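Local coordinates for lipolytic protein G-D-S-L family (Chitinophaga pinensis, PDB 4Q7Q) that is a GDSL-family protein of unproven function that probably hydrolyses ester bonds of lipids or other acylated substrates, at residues S14-R28 / Y225-P239. Numbering follows the deposited sequence.
Sequences SITYLNDHLDETGNR and YPPAAVNLTYDGLHP
Ser14 OG meets the edge of the His238 ring in its plane, 2.7 Å from NE2. The hydroxyl gets there by sitting between its own backbone N and carbonyl carbon (chi1 52°). Asp235 meets the same ring at its ND1 edge. Asp235 OD2 accepts a hydrogen bond from His238 ND1 on its syn lone pair, nearly straight (176°) and 2.7 Å long. OD1 accepts from the backbone N of Leu237 and of His238, so the carboxylate is fixed at both oxygens. Leu18 CD1 lies over one ring face, 3.5 Å from His238 CD2. Ile15 packs CG1 and CG2 against the Pro239 ring.

Farther along, Thr25 crosses the Tyr234 ring at about a right angle, its CB 3.5 Å from Tyr234 CZ. A water bridges Tyr234 OH to Glu24 O. Arg28 CB lies against Tyr234 CB; the bend at chi2 (-116°) sets CD beside Tyr234 CB and Val230 CG2. Arg28 NH1 donates to Tyr225 O at 2.6 Å, while NH2 adds a weak bond to the same oxygen. Pro227 CD covers one face of the guanidinium. With an alanine in place of Arg28, Tyr225 O is likely to lose both donors, and a gap would probably open beside Tyr234 and Val230.

Ser14, His238 and Asp235 are arranged as in a Ser-His-Asp triad, consistent with the active site of SGNH hydrolases; Ser14 would be the GDS serine, just after strand 6-12.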
loop_
_atom_site.group_PDB
_atom_site.type_symbol
_atom_site.label_atom_id
_atom_site.label_comp_id
_atom_site.label_asym_id
_atom_site.label_seq_id
_atom_site.Cartn_x
_atom_site.Cartn_y
_atom_site.Cartn_z
ATOM N N SER A 14 1.897 -3.381 5.130
ATOM C CA SER A 14 0.761 -4.185 5.575
ATOM C C SER A 14 -0.132 -4.629 4.424
ATOM O O SER A 14 -0.705 -5.702 4.469
ATOM C CB SER A 14 -0.086 -3.431 6.601
ATOM O OG SER A 14 -0.427 -2.155 6.111
ATOM N N ILE A 15 -0.263 -3.800 3.398
ATOM C CA ILE A 15 -1.122 -4.156 2.274
ATOM C C ILE A 15 -0.661 -5.469 1.616
ATOM O O ILE A 15 -1.480 -6.255 1.139
ATOM C CB ILE A 15 -1.244 -2.980 1.296
ATOM C CG1 ILE A 15 -1.975 -1.833 2.000
ATOM C CG2 ILE A 15 -1.964 -3.377 0.023
ATOM C CD1 ILE A 15 -1.958 -0.513 1.260
ATOM N N THR A 16 0.647 -5.724 1.664
ATOM C CA THR A 16 1.244 -6.958 1.158
ATOM C C THR A 16 1.235 -8.041 2.228
ATOM O O THR A 16 0.821 -9.170 1.980
ATOM C CB THR A 16 2.679 -6.687 0.683
ATOM O OG1 THR A 16 2.625 -5.723 -0.374
ATOM C CG2 THR A 16 3.357 -7.960 0.194
ATOM N N TYR A 17 1.707 -7.680 3.414
ATOM C CA TYR A 17 1.731 -8.577 4.566
ATOM C C TYR A 17 0.407 -9.319 4.794
ATOM O O TYR A 17 0.388 -10.538 5.016
ATOM C CB TYR A 17 2.081 -7.762 5.810
ATOM C CG TYR A 17 1.942 -8.503 7.127
ATOM C CD1 TYR A 17 2.995 -9.256 7.639
ATOM C CD2 TYR A 17 0.768 -8.417 7.873
ATOM C CE1 TYR A 17 2.875 -9.920 8.851
ATOM C CE2 TYR A 17 0.635 -9.071 9.075
ATOM C CZ TYR A 17 1.692 -9.824 9.566
ATOM O OH TYR A 17 1.561 -10.480 10.769
ATOM N N LEU A 18 -0.697 -8.577 4.721
ATOM C CA LEU A 18 -2.004 -9.099 5.098
ATOM C C LEU A 18 -2.521 -10.200 4.182
ATOM O O LEU A 18 -3.473 -10.890 4.538
ATOM C CB LEU A 18 -3.030 -7.965 5.173
ATOM C CG LEU A 18 -2.841 -7.021 6.363
ATOM C CD1 LEU A 18 -3.665 -5.727 6.205
ATOM C CD2 LEU A 18 -3.148 -7.739 7.680
ATOM N N ASN A 19 -1.903 -10.364 3.010
ATOM C CA ASN A 19 -2.281 -11.440 2.095
ATOM C C ASN A 19 -2.294 -12.795 2.792
ATOM O O ASN A 19 -3.124 -13.656 2.490
ATOM C CB ASN A 19 -1.331 -11.492 0.897
ATOM C CG ASN A 19 -1.747 -12.529 -0.129
ATOM O OD1 ASN A 19 -2.590 -12.270 -0.986
ATOM N ND2 ASN A 19 -1.159 -13.719 -0.042
ATOM N N ASP A 20 -1.380 -12.967 3.741
ATOM C CA ASP A 20 -1.217 -14.256 4.401
ATOM C C ASP A 20 -1.575 -14.233 5.878
ATOM O O ASP A 20 -1.270 -15.170 6.616
ATOM C CB ASP A 20 0.193 -14.789 4.161
ATOM C CG ASP A 20 0.436 -15.081 2.699
ATOM O OD1 ASP A 20 0.786 -14.138 1.961
ATOM O OD2 ASP A 20 0.222 -16.245 2.277
ATOM N N HIS A 21 -2.236 -13.160 6.294
ATOM C CA HIS A 21 -2.652 -12.995 7.681
ATOM C C HIS A 21 -4.034 -12.383 7.715
ATOM O O HIS A 21 -4.234 -11.295 8.260
ATOM C CB HIS A 21 -1.647 -12.137 8.445
ATOM C CG HIS A 21 -0.276 -12.726 8.465
ATOM N ND1 HIS A 21 0.049 -13.819 9.239
ATOM C CD2 HIS A 21 0.840 -12.412 7.767
ATOM C CE1 HIS A 21 1.315 -14.137 9.036
ATOM N NE2 HIS A 21 1.816 -13.301 8.144
ATOM N N LEU A 22 -4.991 -13.094 7.128
ATOM C CA LEU A 22 -6.337 -12.563 6.982
ATOM C C LEU A 22 -7.053 -12.394 8.322
ATOM O O LEU A 22 -7.971 -11.593 8.431
ATOM C CB LEU A 22 -7.154 -13.424 6.018
ATOM C CG LEU A 22 -6.518 -13.528 4.628
ATOM C CD1 LEU A 22 -7.251 -14.535 3.768
ATOM C CD2 LEU A 22 -6.478 -12.164 3.949
ATOM N N ASP A 23 -6.613 -13.124 9.344
ATOM C CA ASP A 23 -7.146 -12.933 10.693
ATOM C C ASP A 23 -6.929 -11.494 11.170
ATOM O O ASP A 23 -7.746 -10.954 11.915
ATOM C CB ASP A 23 -6.509 -13.914 11.682
ATOM C CG ASP A 23 -4.999 -13.800 11.729
ATOM O OD1 ASP A 23 -4.366 -13.785 10.654
ATOM O OD2 ASP A 23 -4.440 -13.729 12.844
ATOM N N GLU A 24 -5.843 -10.869 10.716
ATOM C CA GLU A 24 -5.541 -9.498 11.125
ATOM C C GLU A 24 -6.416 -8.457 10.423
ATOM O O GLU A 24 -6.406 -7.284 10.805
ATOM C CB GLU A 24 -4.051 -9.185 10.952
ATOM C CG GLU A 24 -3.190 -9.928 11.967
ATOM C CD GLU A 24 -1.703 -9.722 11.773
ATOM O OE1 GLU A 24 -1.230 -8.566 11.842
ATOM O OE2 GLU A 24 -1.005 -10.731 11.553
ATOM N N THR A 25 -7.172 -8.882 9.409
ATOM C CA THR A 25 -8.198 -8.023 8.816
ATOM C C THR A 25 -9.530 -8.183 9.550
ATOM O O THR A 25 -10.539 -7.622 9.132
ATOM C CB THR A 25 -8.433 -8.311 7.311
ATOM O OG1 THR A 25 -9.128 -9.558 7.154
ATOM C CG2 THR A 25 -7.112 -8.351 6.546
ATOM N N GLY A 26 -9.541 -8.960 10.631
ATOM C CA GLY A 26 -10.789 -9.300 11.293
ATOM C C GLY A 26 -11.616 -10.227 10.420
ATOM O O GLY A 26 -12.847 -10.284 10.529
ATOM N N ASN A 27 -10.924 -10.947 9.541
ATOM C CA ASN A 27 -11.551 -11.807 8.541
ATOM C C ASN A 27 -12.519 -11.075 7.609
ATOM O O ASN A 27 -13.434 -11.683 7.051
ATOM C CB ASN A 27 -12.211 -13.022 9.199
ATOM C CG ASN A 27 -11.228 -13.835 10.004
ATOM O OD1 ASN A 27 -10.278 -14.396 9.456
ATOM N ND2 ASN A 27 -11.441 -13.897 11.313
ATOM N N ARG A 28 -12.303 -9.773 7.441
ATOM C CA ARG A 28 -13.069 -8.982 6.485
ATOM C C ARG A 28 -12.631 -9.284 5.060
ATOM O O ARG A 28 -13.366 -9.017 4.109
ATOM C CB ARG A 28 -12.900 -7.484 6.753
ATOM C CG ARG A 28 -13.403 -7.016 8.109
ATOM C CD ARG A 28 -14.561 -6.045 7.986
ATOM N NE ARG A 28 -15.104 -5.718 9.300
ATOM C CZ ARG A 28 -15.226 -4.489 9.789
ATOM N NH1 ARG A 28 -14.857 -3.439 9.068
ATOM N NH2 ARG A 28 -15.740 -4.310 11.000
ATOM N N TYR A 225 -16.147 1.529 11.528
ATOM C CA TYR A 225 -16.294 0.838 10.247
ATOM C C TYR A 225 -16.857 -0.578 10.399
ATOM O O TYR A 225 -16.125 -1.554 10.259
ATOM C CB TYR A 225 -14.947 0.788 9.518
ATOM C CG TYR A 225 -14.417 2.128 9.060
ATOM C CD1 TYR A 225 -15.246 3.056 8.439
ATOM C CD2 TYR A 225 -13.080 2.460 9.240
ATOM C CE1 TYR A 225 -14.757 4.278 8.009
ATOM C CE2 TYR A 225 -12.575 3.684 8.812
ATOM C CZ TYR A 225 -13.419 4.592 8.201
ATOM O OH TYR A 225 -12.923 5.802 7.767
ATOM N N PRO A 226 -18.165 -0.698 10.682
ATOM C CA PRO A 226 -18.791 -2.022 10.738
ATOM C C PRO A 226 -18.747 -2.677 9.355
ATOM O O PRO A 226 -18.387 -2.000 8.393
ATOM C CB PRO A 226 -20.232 -1.705 11.166
ATOM C CG PRO A 226 -20.460 -0.308 10.728
ATOM C CD PRO A 226 -19.139 0.382 10.904
ATOM N N PRO A 227 -19.073 -3.980 9.258
ATOM C CA PRO A 227 -19.017 -4.689 7.973
ATOM C C PRO A 227 -19.696 -3.962 6.808
ATOM O O PRO A 227 -19.163 -3.979 5.698
ATOM C CB PRO A 227 -19.747 -5.996 8.275
ATOM C CG PRO A 227 -19.427 -6.251 9.706
ATOM C CD PRO A 227 -19.404 -4.894 10.368
ATOM N N ALA A 228 -20.835 -3.325 7.063
ATOM C CA ALA A 228 -21.583 -2.626 6.020
ATOM C C ALA A 228 -20.806 -1.457 5.410
ATOM O O ALA A 228 -21.176 -0.946 4.354
ATOM C CB ALA A 228 -22.919 -2.144 6.565
ATOM N N ALA A 229 -19.737 -1.031 6.075
ATOM C CA ALA A 229 -18.960 0.119 5.611
ATOM C C ALA A 229 -17.897 -0.253 4.578
ATOM O O ALA A 229 -17.317 0.622 3.945
ATOM C CB ALA A 229 -18.321 0.847 6.797
ATOM N N VAL A 230 -17.648 -1.548 4.410
ATOM C CA VAL A 230 -16.585 -2.006 3.518
ATOM C C VAL A 230 -16.862 -1.604 2.069
ATOM O O VAL A 230 -17.958 -1.786 1.564
ATOM C CB VAL A 230 -16.394 -3.535 3.609
ATOM C CG1 VAL A 230 -15.363 -4.016 2.600
ATOM C CG2 VAL A 230 -15.980 -3.930 5.020
ATOM N N ASN A 231 -15.869 -1.028 1.404
ATOM C CA ASN A 231 -15.974 -0.817 -0.035
ATOM C C ASN A 231 -14.664 -1.247 -0.704
ATOM O O ASN A 231 -14.449 -2.441 -0.904
ATOM C CB ASN A 231 -16.364 0.623 -0.367
ATOM C CG ASN A 231 -16.833 0.783 -1.803
ATOM O OD1 ASN A 231 -16.548 -0.052 -2.657
ATOM N ND2 ASN A 231 -17.563 1.860 -2.073
ATOM N N LEU A 232 -13.791 -0.305 -1.045
ATOM C CA LEU A 232 -12.472 -0.674 -1.557
ATOM C C LEU A 232 -11.516 -1.076 -0.442
ATOM O O LEU A 232 -10.518 -1.755 -0.697
ATOM C CB LEU A 232 -11.850 0.465 -2.361
ATOM C CG LEU A 232 -12.496 0.803 -3.698
ATOM C CD1 LEU A 232 -11.770 1.994 -4.295
ATOM C CD2 LEU A 232 -12.432 -0.404 -4.623
ATOM N N THR A 233 -11.805 -0.606 0.772
ATOM C CA THR A 233 -11.056 -0.959 1.976
ATOM C C THR A 233 -12.026 -1.418 3.055
ATOM O O THR A 233 -13.238 -1.188 2.952
ATOM C CB THR A 233 -10.266 0.239 2.559
ATOM O OG1 THR A 233 -11.174 1.213 3.107
ATOM C CG2 THR A 233 -9.362 0.867 1.501
ATOM N N TYR A 234 -11.500 -2.055 4.098
ATOM C CA TYR A 234 -12.338 -2.471 5.221
ATOM C C TYR A 234 -12.135 -1.565 6.440
ATOM O O TYR A 234 -12.868 -1.669 7.421
ATOM C CB TYR A 234 -12.120 -3.957 5.577
ATOM C CG TYR A 234 -10.716 -4.282 6.051
ATOM C CD1 TYR A 234 -10.339 -4.072 7.381
ATOM C CD2 TYR A 234 -9.762 -4.779 5.173
ATOM C CE1 TYR A 234 -9.047 -4.346 7.819
ATOM C CE2 TYR A 234 -8.475 -5.062 5.607
ATOM C CZ TYR A 234 -8.124 -4.841 6.930
ATOM O OH TYR A 234 -6.839 -5.112 7.357
ATOM N N ASP A 235 -11.156 -0.664 6.364
ATOM C CA ASP A 235 -10.814 0.191 7.502
ATOM C C ASP A 235 -10.318 1.575 7.079
ATOM O O ASP A 235 -9.722 2.291 7.881
ATOM C CB ASP A 235 -9.753 -0.483 8.383
ATOM C CG ASP A 235 -8.440 -0.712 7.649
ATOM O OD1 ASP A 235 -8.306 -0.249 6.491
ATOM O OD2 ASP A 235 -7.535 -1.345 8.238
ATOM N N GLY A 236 -10.547 1.938 5.822
ATOM C CA GLY A 236 -10.090 3.221 5.315
ATOM C C GLY A 236 -8.809 3.124 4.513
ATOM O O GLY A 236 -8.547 3.960 3.643
ATOM N N LEU A 237 -8.016 2.094 4.794
ATOM C CA LEU A 237 -6.649 2.009 4.283
ATOM C C LEU A 237 -6.347 0.680 3.590
ATOM O O LEU A 237 -5.841 0.658 2.465
ATOM C CB LEU A 237 -5.667 2.233 5.435
ATOM C CG LEU A 237 -4.170 1.946 5.233
ATOM C CD1 LEU A 237 -3.551 2.801 4.131
ATOM C CD2 LEU A 237 -3.418 2.141 6.540
ATOM N N HIS A 238 -6.663 -0.423 4.259
ATOM C CA HIS A 238 -6.291 -1.736 3.752
ATOM C C HIS A 238 -7.369 -2.292 2.849
ATOM O O HIS A 238 -8.533 -2.312 3.221
ATOM C CB HIS A 238 -6.026 -2.690 4.912
ATOM C CG HIS A 238 -4.916 -2.237 5.803
ATOM N ND1 HIS A 238 -5.134 -1.664 7.038
ATOM C CD2 HIS A 238 -3.577 -2.240 5.618
ATOM C CE1 HIS A 238 -3.971 -1.346 7.581
ATOM N NE2 HIS A 238 -3.009 -1.688 6.741
ATOM N N PRO A 239 -6.978 -2.740 1.652
ATOM C CA PRO A 239 -7.931 -3.224 0.658
ATOM C C PRO A 239 -8.874 -4.318 1.157
ATOM O O PRO A 239 -8.506 -5.219 1.929
ATOM C CB PRO A 239 -7.027 -3.775 -0.443
ATOM C CG PRO A 239 -5.812 -2.941 -0.363
ATOM C CD PRO A 239 -5.613 -2.641 1.101
HETATM O O HOH W 1 -6.010 -4.682 9.834
#